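Local structure of DNA-binding response regulator, merR family (Colwellia psychrerythraea, 3CNB) at residues L24-F27 with L28-L31. The protein probably binds DNA as a response regulator, the part described here being its CheY-like signal receiver domain. Sequence-based numbering, arbitrary orientation.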
# COMPACT_ATOMS: atom_id res chain seq x y z
N LEU A 24 -4.74 4.66 -9.58
CA LEU A 24 -4.67 4.75 -8.12
C LEU A 24 -4.01 6.05 -7.67
O LEU A 24 -4.44 6.67 -6.70
CB LEU A 24 -3.93 3.53 -7.55
CG LEU A 24 -3.86 3.39 -6.02
CD1 LEU A 24 -5.25 3.38 -5.39
CD2 LEU A 24 -3.11 2.14 -5.65
N THR A 25 -2.96 6.47 -8.37
CA THR A 25 -2.25 7.71 -8.03
C THR A 25 -3.16 8.90 -8.23
O THR A 25 -3.23 9.77 -7.36
CB THR A 25 -0.95 7.91 -8.89
OG1 THR A 25 -0.04 6.83 -8.64
CG2 THR A 25 -0.25 9.21 -8.54
N GLN A 26 -3.87 8.92 -9.36
CA GLN A 26 -4.78 10.02 -9.69
C GLN A 26 -5.94 10.11 -8.71
O GLN A 26 -6.29 11.19 -8.25
CB GLN A 26 -5.33 9.84 -11.10
CG GLN A 26 -6.09 11.05 -11.62
CD GLN A 26 -5.26 12.29 -11.64
OE1 GLN A 26 -4.26 12.38 -12.34
NE2 GLN A 26 -5.68 13.28 -10.86
N PHE A 27 -6.54 8.96 -8.42
CA PHE A 27 -7.56 8.85 -7.38
C PHE A 27 -7.09 9.40 -6.02
O PHE A 27 -7.83 10.14 -5.34
CB PHE A 27 -7.99 7.39 -7.22
CG PHE A 27 -9.07 7.19 -6.19
CD1 PHE A 27 -10.40 7.49 -6.51
CD2 PHE A 27 -8.76 6.74 -4.91
CE1 PHE A 27 -11.41 7.33 -5.57
CE2 PHE A 27 -9.77 6.56 -3.97
CZ PHE A 27 -11.09 6.85 -4.31
N LEU A 28 -5.89 9.02 -5.60
CA LEU A 28 -5.40 9.46 -4.32
C LEU A 28 -4.98 10.93 -4.31
O LEU A 28 -5.07 11.59 -3.27
CB LEU A 28 -4.29 8.55 -3.82
CG LEU A 28 -4.63 7.11 -3.48
CD1 LEU A 28 -3.31 6.35 -3.17
CD2 LEU A 28 -5.57 7.08 -2.31
N GLU A 29 -4.52 11.46 -5.45
CA GLU A 29 -4.27 12.92 -5.58
C GLU A 29 -5.55 13.74 -5.56
O GLU A 29 -5.56 14.84 -4.99
CB GLU A 29 -3.46 13.25 -6.85
CG GLU A 29 -2.02 12.71 -6.78
CD GLU A 29 -1.19 12.97 -8.02
OE1 GLU A 29 -1.75 13.15 -9.12
OE2 GLU A 29 0.05 12.99 -7.88
N ASN A 30 -6.60 13.24 -6.20
CA ASN A 30 -7.95 13.83 -6.12
C ASN A 30 -8.40 13.91 -4.66
O ASN A 30 -8.87 14.94 -4.22
CB ASN A 30 -8.97 13.01 -6.92
CG ASN A 30 -8.74 13.06 -8.42
OD1 ASN A 30 -7.91 13.83 -8.90
ND2 ASN A 30 -9.45 12.21 -9.17
N LEU A 31 -8.24 12.80 -3.93
CA LEU A 31 -8.65 12.68 -2.53
C LEU A 31 -7.82 13.54 -1.59
O LEU A 31 -8.34 14.12 -0.65
CB LEU A 31 -8.51 11.21 -2.09
CG LEU A 31 -9.66 10.47 -1.42
CD1 LEU A 31 -9.11 9.19 -0.82
CD2 LEU A 31 -10.37 11.31 -0.35
O HOH W 1 -3.43 15.23 -9.72
O HOH W 2 -1.83 11.64 -11.68
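The last two turns of helix 18-31, the first helix of the CheY-like receiver fold and the crossover of the beta-alpha-beta unit from strand 10-14 to strand 36-40, bring Gln26 against Asn30 and, through two waters, to Glu29 on their outer face. Four successive i to i+4 backbone hydrogen bonds, Leu28 N to Leu24 O through Leu31 N to Phe27 O, hold the frame. Gln26 has CG anti to its backbone N (chi1 -170°) and bends at chi2, which carries its amide along the helix to Asn30. There Gln26 NE2 donates to Asn30 OD1 at 3.0 Å; the acceptor lies in the Gln26 amide plane, whereas NE2 sits above the Asn30 carbonyl plane, and the two amides are turned 44° apart. Of the waters, one accepts from Gln26 NE2 and donates to Glu29 OE1 (2.7 Å), the other donates to both Gln26 OE1 and Glu29 OE1. An alanine in place of Glu29 would remove the carboxylate that takes both water bonds, and would probably leave the Gln26 amide steadied mainly by Asn30. On the buried face, Leu24 and Leu28 lie side by side over Ile13, Leu24 CG 4.1 Å from Leu28 CD1; at the flank, Phe27 packs edge-to-face with Phe117, the first residue of helix 117-129. Leu31 runs alongside Phe27, its CD1 4.2 Å from Phe27 CE2.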